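Local atomic coordinates of acetoin utilization protein (Exiguobacterium sibiricum, PDB entry 2Q04), a protein that is probably an acetyltransferase of the GNAT family, named for a role in acetoin utilization, and binds calcium in the crystal. Residues 84-96 with 194-206. Sequence-based numbering, arbitrary orientation.
Sequences YETWSEGNNPYIL and EVVAHFDALRLRR. With CA (calcium ion), chain H.
His198 donates from NE2 to the backbone O of Glu89, 2.9 Å away, and so ties the C-terminal helix 193-203 to the loop that leads into strand 95-103. The carbonyl oxygen lies close to the ring plane, though the N-H is not quite straight at 146°. With CG anti to the backbone N, the imidazole stands out from the helix and reaches the loop. The Asn92 amide runs alongside the ring, pointing the other way, its plane only 24° from the imidazole, with ND2 3.3 Å from His198 CD2; Asn92 OD1 turns back to accept from Tyr94 N in an Asx turn.

The charged pair sits at the far end. Glu89 and Arg205 reach toward each other, their planes 71° apart, and Arg205 NE lies 3.0 Å from Glu89 OE1 in a weak, strongly bent bond that belongs to the salt bridge. Arg205 NH2 meets the syn lone pair of Glu89 OE2 at 3.3 Å.

Among the apolar groups, Leu202 sits between His198 and the salt bridge, its CD1 meeting Ile95 CD1 tip to tip at 4.1 Å, and the edge of the Trp87 ring abuts Arg203 CA. At the other end Val195 packs against Tyr94 CB and Ile95. The side chains of Ile95 and Val195 also touch strand 130-135, at Leu132 and Leu130.

Ser88 O and Gly90 O bind the calcium ion, on either side of Glu89 in sequence, so the histidine bond and salt bridge hold the residue between two metal ligands and probably steady the loop's calcium-binding shape.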
ATOM      1  N   TYR A  84       1.159  -7.028 -15.682  1.00 58.54           N
ATOM      2  CA  TYR A  84       2.325  -7.861 -15.991  1.00 59.21           C
ATOM      3  C   TYR A  84       2.926  -8.543 -14.735  1.00 59.83           C
ATOM      4  O   TYR A  84       4.058  -9.036 -14.760  1.00 59.49           O
ATOM      5  CB  TYR A  84       3.381  -7.031 -16.732  1.00 58.99           C
ATOM      6  CG  TYR A  84       2.897  -6.546 -18.080  1.00 58.51           C
ATOM      7  CD1 TYR A  84       2.667  -7.444 -19.116  1.00 58.20           C
ATOM      8  CD2 TYR A  84       2.614  -5.197 -18.301  1.00 59.34           C
ATOM      9  CE1 TYR A  84       2.196  -7.015 -20.362  1.00 60.17           C
ATOM     10  CE2 TYR A  84       2.137  -4.753 -19.537  1.00 58.70           C
ATOM     11  CZ  TYR A  84       1.928  -5.675 -20.567  1.00 60.89           C
ATOM     12  OH  TYR A  84       1.458  -5.252 -21.808  1.00 61.47           O
ATOM     13  N   GLU A  85       2.141  -8.588 -13.666  1.00 60.64           N
ATOM     14  CA  GLU A  85       2.474  -9.386 -12.491  1.00 62.19           C
ATOM     15  C   GLU A  85       1.358 -10.405 -12.306  1.00 61.56           C
ATOM     16  O   GLU A  85       0.285 -10.252 -12.878  1.00 61.19           O
ATOM     17  CB  GLU A  85       2.610  -8.496 -11.245  1.00 62.65           C
ATOM     18  CG  GLU A  85       3.833  -7.542 -11.286  1.00 65.24           C
ATOM     19  CD  GLU A  85       4.147  -6.904  -9.915  1.00 65.41           C
ATOM     20  OE1 GLU A  85       3.221  -6.793  -9.069  1.00 73.72           O
ATOM     21  OE2 GLU A  85       5.321  -6.516  -9.693  1.00 74.14           O
ATOM     22  N   THR A  86       1.609 -11.445 -11.519  1.00 61.17           N
ATOM     23  CA  THR A  86       0.639 -12.556 -11.402  1.00 61.54           C
ATOM     24  C   THR A  86      -0.669 -12.168 -10.689  1.00 60.52           C
ATOM     25  O   THR A  86      -1.718 -12.752 -10.950  1.00 60.82           O
ATOM     26  CB  THR A  86       1.260 -13.807 -10.699  1.00 62.32           C
ATOM     27  OG1 THR A  86       0.321 -14.901 -10.747  1.00 66.14           O
ATOM     28  CG2 THR A  86       1.615 -13.511  -9.258  1.00 61.58           C
ATOM     29  N   TRP A  87      -0.622 -11.117  -9.889  1.00 59.40           N
ATOM     30  CA  TRP A  87      -1.759 -10.749  -9.041  1.00 58.58           C
ATOM     31  C   TRP A  87      -2.971 -10.173  -9.828  1.00 57.18           C
ATOM     32  O   TRP A  87      -4.053 -10.036  -9.274  1.00 56.89           O
ATOM     33  CB  TRP A  87      -1.297  -9.764  -7.953  1.00 59.44           C
ATOM     34  CG  TRP A  87      -0.039 -10.200  -7.326  1.00 59.38           C
ATOM     35  CD1 TRP A  87       1.202  -9.661  -7.519  1.00 60.03           C
ATOM     36  CD2 TRP A  87       0.156 -11.383  -6.552  1.00 60.07           C
ATOM     37  NE1 TRP A  87       2.147 -10.401  -6.858  1.00 59.68           N
ATOM     38  CE2 TRP A  87       1.534 -11.469  -6.259  1.00 62.11           C
ATOM     39  CE3 TRP A  87      -0.702 -12.370  -6.058  1.00 59.28           C
ATOM     40  CZ2 TRP A  87       2.073 -12.508  -5.494  1.00 60.18           C
ATOM     41  CZ3 TRP A  87      -0.166 -13.394  -5.295  1.00 59.40           C
ATOM     42  CH2 TRP A  87       1.211 -13.457  -5.025  1.00 60.48           C
ATOM     43  N   SER A  88      -2.791  -9.924 -11.134  1.00 56.12           N
ATOM     44  CA  SER A  88      -3.850  -9.342 -11.954  1.00 54.91           C
ATOM     45  C   SER A  88      -4.563 -10.378 -12.826  1.00 54.58           C
ATOM     46  O   SER A  88      -5.474 -10.037 -13.564  1.00 54.76           O
ATOM     47  CB  SER A  88      -3.283  -8.230 -12.846  1.00 54.80           C
ATOM     48  OG  SER A  88      -2.357  -8.743 -13.783  1.00 54.52           O
ATOM     49  N   GLU A  89      -4.155 -11.634 -12.733  1.00 54.59           N
ATOM     50  CA  GLU A  89      -4.760 -12.692 -13.558  1.00 55.13           C
ATOM     51  C   GLU A  89      -6.270 -12.828 -13.314  1.00 55.62           C
ATOM     52  O   GLU A  89      -6.757 -12.590 -12.206  1.00 56.80           O
ATOM     53  CB  GLU A  89      -4.092 -14.030 -13.288  1.00 55.17           C
ATOM     54  CG  GLU A  89      -2.820 -14.248 -14.021  1.00 55.93           C
ATOM     55  CD  GLU A  89      -2.410 -15.700 -14.045  1.00 56.92           C
ATOM     56  OE1 GLU A  89      -3.168 -16.552 -13.519  1.00 58.44           O
ATOM     57  OE2 GLU A  89      -1.346 -15.995 -14.611  1.00 57.38           O
ATOM     58  N   GLY A  90      -6.996 -13.231 -14.353  1.00 55.33           N
ATOM     59  CA  GLY A  90      -8.427 -13.464 -14.236  1.00 55.71           C
ATOM     60  C   GLY A  90      -9.230 -12.182 -14.232  1.00 56.43           C
ATOM     61  O   GLY A  90      -8.675 -11.087 -14.181  1.00 56.93           O
ATOM     62  N   ASN A  91     -10.547 -12.325 -14.285  1.00 56.75           N
ATOM     63  CA  ASN A  91     -11.441 -11.186 -14.308  1.00 56.98           C
ATOM     64  C   ASN A  91     -12.089 -10.988 -12.955  1.00 57.42           C
ATOM     65  O   ASN A  91     -13.276 -11.262 -12.779  1.00 58.23           O
ATOM     66  CB  ASN A  91     -12.516 -11.391 -15.370  1.00 56.64           C
ATOM     67  CG  ASN A  91     -13.457 -10.237 -15.466  1.00 56.93           C
ATOM     68  OD1 ASN A  91     -13.256  -9.201 -14.834  1.00 60.03           O
ATOM     69  ND2 ASN A  91     -14.505 -10.400 -16.254  1.00 60.54           N
ATOM     70  N   ASN A  92     -11.313 -10.494 -11.998  1.00 57.46           N
ATOM     71  CA  ASN A  92     -11.813 -10.272 -10.652  1.00 57.32           C
ATOM     72  C   ASN A  92     -11.610  -8.813 -10.207  1.00 57.32           C
ATOM     73  O   ASN A  92     -10.522  -8.446  -9.746  1.00 58.34           O
ATOM     74  CB  ASN A  92     -11.128 -11.221  -9.675  1.00 57.63           C
ATOM     75  CG  ASN A  92     -11.835 -11.295  -8.345  1.00 57.19           C
ATOM     76  OD1 ASN A  92     -12.474 -10.340  -7.917  1.00 57.09           O
ATOM     77  ND2 ASN A  92     -11.712 -12.424  -7.677  1.00 57.70           N
ATOM     78  N   PRO A  93     -12.680  -7.985 -10.307  1.00 56.08           N
ATOM     79  CA  PRO A  93     -12.617  -6.572  -9.929  1.00 55.38           C
ATOM     80  C   PRO A  93     -12.681  -6.316  -8.398  1.00 55.41           C
ATOM     81  O   PRO A  93     -12.660  -5.151  -7.966  1.00 55.31           O
ATOM     82  CB  PRO A  93     -13.843  -5.976 -10.620  1.00 55.83           C
ATOM     83  CG  PRO A  93     -14.811  -7.098 -10.709  1.00 55.66           C
ATOM     84  CD  PRO A  93     -14.015  -8.364 -10.816  1.00 55.60           C
ATOM     85  N   TYR A  94     -12.765  -7.389  -7.597  1.00 55.22           N
ATOM     86  CA  TYR A  94     -12.798  -7.261  -6.129  1.00 55.29           C
ATOM     87  C   TYR A  94     -11.405  -7.401  -5.521  1.00 55.89           C
ATOM     88  O   TYR A  94     -11.247  -7.353  -4.307  1.00 55.62           O
ATOM     89  CB  TYR A  94     -13.733  -8.305  -5.520  1.00 55.43           C
ATOM     90  CG  TYR A  94     -15.180  -8.155  -5.949  1.00 56.60           C
ATOM     91  CD1 TYR A  94     -16.003  -7.204  -5.356  1.00 57.38           C
ATOM     92  CD2 TYR A  94     -15.719  -8.961  -6.940  1.00 55.06           C
ATOM     93  CE1 TYR A  94     -17.305  -7.053  -5.744  1.00 56.88           C
ATOM     94  CE2 TYR A  94     -17.015  -8.824  -7.330  1.00 55.93           C
ATOM     95  CZ  TYR A  94     -17.815  -7.863  -6.728  1.00 56.68           C
ATOM     96  OH  TYR A  94     -19.129  -7.718  -7.117  1.00 57.53           O
ATOM     97  N   ILE A  95     -10.399  -7.591  -6.367  1.00 56.03           N
ATOM     98  CA  ILE A  95      -9.029  -7.677  -5.900  1.00 56.23           C
ATOM     99  C   ILE A  95      -8.292  -6.360  -6.178  1.00 56.06           C
ATOM    100  O   ILE A  95      -8.165  -5.927  -7.330  1.00 55.60           O
ATOM    101  CB  ILE A  95      -8.285  -8.879  -6.531  1.00 56.07           C
ATOM    102  CG1 ILE A  95      -8.863 -10.186  -5.973  1.00 56.40           C
ATOM    103  CG2 ILE A  95      -6.775  -8.800  -6.232  1.00 57.59           C
ATOM    104  CD1 ILE A  95      -8.217 -11.434  -6.514  1.00 57.23           C
ATOM    105  N   LEU A  96      -7.852  -5.713  -5.098  1.00 56.19           N
ATOM    106  CA  LEU A  96      -7.202  -4.420  -5.166  1.00 56.23           C
ATOM    107  C   LEU A  96      -5.809  -4.538  -4.579  1.00 55.99           C
ATOM    108  O   LEU A  96      -5.588  -5.320  -3.669  1.00 56.22           O
ATOM    109  CB  LEU A  96      -8.016  -3.404  -4.357  1.00 56.65           C
ATOM    110  CG  LEU A  96      -7.702  -1.925  -4.555  1.00 57.05           C
ATOM    111  CD1 LEU A  96      -8.068  -1.475  -5.960  1.00 59.06           C
ATOM    112  CD2 LEU A  96      -8.450  -1.103  -3.531  1.00 57.36           C
ATOM    113  N   GLU A 194     -15.724 -16.571  -3.389  1.00 57.19           N
ATOM    114  CA  GLU A 194     -15.204 -16.757  -4.747  1.00 57.23           C
ATOM    115  C   GLU A 194     -13.976 -15.889  -4.982  1.00 57.20           C
ATOM    116  O   GLU A 194     -13.041 -16.301  -5.654  1.00 57.46           O
ATOM    117  CB  GLU A 194     -16.284 -16.423  -5.790  1.00 57.41           C
ATOM    118  CG  GLU A 194     -17.453 -17.415  -5.834  1.00 59.19           C
ATOM    119  CD  GLU A 194     -18.384 -17.304  -4.629  1.00 61.38           C
ATOM    120  OE1 GLU A 194     -18.461 -16.212  -4.029  1.00 62.59           O
ATOM    121  OE2 GLU A 194     -19.048 -18.310  -4.293  1.00 63.06           O
ATOM    122  N   VAL A 195     -13.999 -14.683  -4.430  1.00 56.77           N
ATOM    123  CA  VAL A 195     -12.887 -13.761  -4.545  1.00 57.01           C
ATOM    124  C   VAL A 195     -11.671 -14.288  -3.761  1.00 57.22           C
ATOM    125  O   VAL A 195     -10.532 -14.186  -4.219  1.00 57.06           O
ATOM    126  CB  VAL A 195     -13.272 -12.367  -4.007  1.00 56.58           C
ATOM    127  CG1 VAL A 195     -12.060 -11.431  -4.004  1.00 56.36           C
ATOM    128  CG2 VAL A 195     -14.413 -11.776  -4.832  1.00 57.48           C
ATOM    129  N   VAL A 196     -11.933 -14.841  -2.582  1.00 57.23           N
ATOM    130  CA  VAL A 196     -10.883 -15.386  -1.749  1.00 57.25           C
ATOM    131  C   VAL A 196     -10.272 -16.618  -2.396  1.00 57.01           C
ATOM    132  O   VAL A 196      -9.061 -16.829  -2.331  1.00 56.56           O
ATOM    133  CB  VAL A 196     -11.412 -15.761  -0.355  1.00 57.19           C
ATOM    134  CG1 VAL A 196     -10.356 -16.555   0.427  1.00 57.11           C
ATOM    135  CG2 VAL A 196     -11.816 -14.508   0.409  1.00 57.05           C
ATOM    136  N   ALA A 197     -11.118 -17.436  -3.011  1.00 56.96           N
ATOM    137  CA  ALA A 197     -10.653 -18.641  -3.689  1.00 56.91           C
ATOM    138  C   ALA A 197      -9.750 -18.279  -4.851  1.00 56.61           C
ATOM    139  O   ALA A 197      -8.776 -18.968  -5.122  1.00 56.15           O
ATOM    140  CB  ALA A 197     -11.833 -19.464  -4.174  1.00 57.11           C
ATOM    141  N   HIS A 198     -10.097 -17.202  -5.556  1.00 56.58           N
ATOM    142  CA  HIS A 198      -9.298 -16.729  -6.664  1.00 56.86           C
ATOM    143  C   HIS A 198      -7.947 -16.269  -6.166  1.00 57.04           C
ATOM    144  O   HIS A 198      -6.926 -16.562  -6.767  1.00 57.13           O
ATOM    145  CB  HIS A 198     -10.003 -15.592  -7.372  1.00 56.62           C
ATOM    146  CG  HIS A 198      -9.277 -15.091  -8.579  1.00 57.91           C
ATOM    147  ND1 HIS A 198      -8.836 -15.924  -9.578  1.00 61.25           N
ATOM    148  CD2 HIS A 198      -8.994 -13.834  -8.988  1.00 60.61           C
ATOM    149  CE1 HIS A 198      -8.269 -15.204 -10.532  1.00 60.85           C
ATOM    150  NE2 HIS A 198      -8.356 -13.934 -10.199  1.00 59.02           N
ATOM    151  N   PHE A 199      -7.950 -15.543  -5.056  1.00 56.92           N
ATOM    152  CA  PHE A 199      -6.718 -15.080  -4.444  1.00 56.86           C
ATOM    153  C   PHE A 199      -5.829 -16.254  -4.065  1.00 56.70           C
ATOM    154  O   PHE A 199      -4.627 -16.214  -4.283  1.00 56.78           O
ATOM    155  CB  PHE A 199      -7.016 -14.222  -3.205  1.00 56.86           C
ATOM    156  CG  PHE A 199      -5.793 -13.909  -2.367  1.00 56.52           C
ATOM    157  CD1 PHE A 199      -4.745 -13.156  -2.889  1.00 57.43           C
ATOM    158  CD2 PHE A 199      -5.712 -14.330  -1.046  1.00 55.89           C
ATOM    159  CE1 PHE A 199      -3.623 -12.854  -2.112  1.00 55.01           C
ATOM    160  CE2 PHE A 199      -4.588 -14.023  -0.266  1.00 57.37           C
ATOM    161  CZ  PHE A 199      -3.551 -13.285  -0.809  1.00 55.52           C
ATOM    162  N   ASP A 200      -6.424 -17.294  -3.484  1.00 56.55           N
ATOM    163  CA  ASP A 200      -5.666 -18.509  -3.118  1.00 57.06           C
ATOM    164  C   ASP A 200      -5.044 -19.149  -4.352  1.00 56.70           C
ATOM    165  O   ASP A 200      -3.954 -19.688  -4.289  1.00 56.40           O
ATOM    166  CB  ASP A 200      -6.576 -19.554  -2.433  1.00 56.56           C
ATOM    167  CG  ASP A 200      -6.974 -19.160  -1.021  1.00 58.03           C
ATOM    168  OD1 ASP A 200      -6.249 -18.359  -0.380  1.00 57.47           O
ATOM    169  OD2 ASP A 200      -8.009 -19.682  -0.537  1.00 60.28           O
ATOM    170  N   ALA A 201      -5.778 -19.116  -5.463  1.00 56.68           N
ATOM    171  CA  ALA A 201      -5.307 -19.677  -6.724  1.00 56.55           C
ATOM    172  C   ALA A 201      -4.146 -18.851  -7.311  1.00 56.73           C
ATOM    173  O   ALA A 201      -3.288 -19.387  -8.010  1.00 56.99           O
ATOM    174  CB  ALA A 201      -6.451 -19.762  -7.720  1.00 56.11           C
ATOM    175  N   LEU A 202      -4.144 -17.545  -7.037  1.00 56.82           N
ATOM    176  CA  LEU A 202      -3.074 -16.656  -7.520  1.00 56.77           C
ATOM    177  C   LEU A 202      -1.786 -16.834  -6.721  1.00 56.59           C
ATOM    178  O   LEU A 202      -0.702 -16.880  -7.288  1.00 56.70           O
ATOM    179  CB  LEU A 202      -3.513 -15.193  -7.448  1.00 56.71           C
ATOM    180  CG  LEU A 202      -4.611 -14.771  -8.414  1.00 56.69           C
ATOM    181  CD1 LEU A 202      -5.009 -13.334  -8.147  1.00 58.39           C
ATOM    182  CD2 LEU A 202      -4.166 -14.949  -9.860  1.00 57.35           C
ATOM    183  N   ARG A 203      -1.909 -16.908  -5.401  1.00 56.56           N
ATOM    184  CA  ARG A 203      -0.726 -17.014  -4.534  1.00 56.87           C
ATOM    185  C   ARG A 203      -0.137 -18.431  -4.528  1.00 56.60           C
ATOM    186  O   ARG A 203       1.045 -18.600  -4.336  1.00 56.32           O
ATOM    187  CB  ARG A 203      -1.047 -16.562  -3.106  1.00 56.17           C
ATOM    188  CG  ARG A 203      -1.864 -17.534  -2.320  1.00 56.26           C
ATOM    189  CD  ARG A 203      -2.304 -16.940  -1.017  1.00 56.85           C
ATOM    190  NE  ARG A 203      -3.183 -17.845  -0.279  1.00 58.41           N
ATOM    191  CZ  ARG A 203      -2.760 -18.834   0.505  1.00 57.42           C
ATOM    192  NH1 ARG A 203      -1.466 -19.042   0.688  1.00 57.70           N
ATOM    193  NH2 ARG A 203      -3.639 -19.603   1.129  1.00 59.32           N
ATOM    194  N   LEU A 204      -0.990 -19.438  -4.716  1.00 56.90           N
ATOM    195  CA  LEU A 204      -0.532 -20.834  -4.854  1.00 57.12           C
ATOM    196  C   LEU A 204      -0.761 -21.254  -6.289  1.00 57.48           C
ATOM    197  O   LEU A 204      -1.625 -22.088  -6.592  1.00 57.15           O
ATOM    198  CB  LEU A 204      -1.280 -21.748  -3.892  1.00 57.20           C
ATOM    199  CG  LEU A 204      -0.997 -21.482  -2.411  1.00 58.14           C
ATOM    200  CD1 LEU A 204      -1.986 -22.219  -1.534  1.00 59.17           C
ATOM    201  CD2 LEU A 204       0.452 -21.866  -2.047  1.00 59.88           C
ATOM    202  N   ARG A 205       0.061 -20.682  -7.166  1.00 57.16           N
ATOM    203  CA  ARG A 205      -0.158 -20.689  -8.604  1.00 57.63           C
ATOM    204  C   ARG A 205       0.176 -22.031  -9.273  1.00 58.77           C
ATOM    205  O   ARG A 205      -0.414 -22.386 -10.293  1.00 59.47           O
ATOM    206  CB  ARG A 205       0.684 -19.559  -9.234  1.00 57.17           C
ATOM    207  CG  ARG A 205       0.416 -19.289 -10.695  1.00 55.16           C
ATOM    208  CD  ARG A 205      -0.997 -18.757 -10.943  1.00 53.97           C
ATOM    209  NE  ARG A 205      -1.230 -18.542 -12.367  1.00 54.15           N
ATOM    210  CZ  ARG A 205      -1.438 -19.527 -13.255  1.00 58.03           C
ATOM    211  NH1 ARG A 205      -1.443 -20.805 -12.860  1.00 57.73           N
ATOM    212  NH2 ARG A 205      -1.620 -19.237 -14.546  1.00 57.08           N
ATOM    213  N   ARG A 206       1.117 -22.765  -8.703  1.00 59.86           N
ATOM    214  CA  ARG A 206       1.526 -24.041  -9.268  1.00 60.23           C
ATOM    215  C   ARG A 206       0.725 -25.224  -8.678  1.00 59.59           C
ATOM    216  O   ARG A 206       1.215 -26.353  -8.634  1.00 59.19           O
ATOM    217  CB  ARG A 206       3.040 -24.253  -9.067  1.00 60.44           C
ATOM    218  CG  ARG A 206       3.910 -23.471 -10.066  1.00 60.72           C
ATOM    219  CD  ARG A 206       5.344 -23.993 -10.094  1.00 61.83           C
ATOM    220  NE  ARG A 206       5.895 -24.040 -11.461  1.00 65.49           N
ATOM    221  CZ  ARG A 206       5.866 -25.118 -12.248  1.00 61.63           C
TER
HETATM  222 CA    CA H 212      -7.784  -9.090 -13.112  1.00 68.69          CA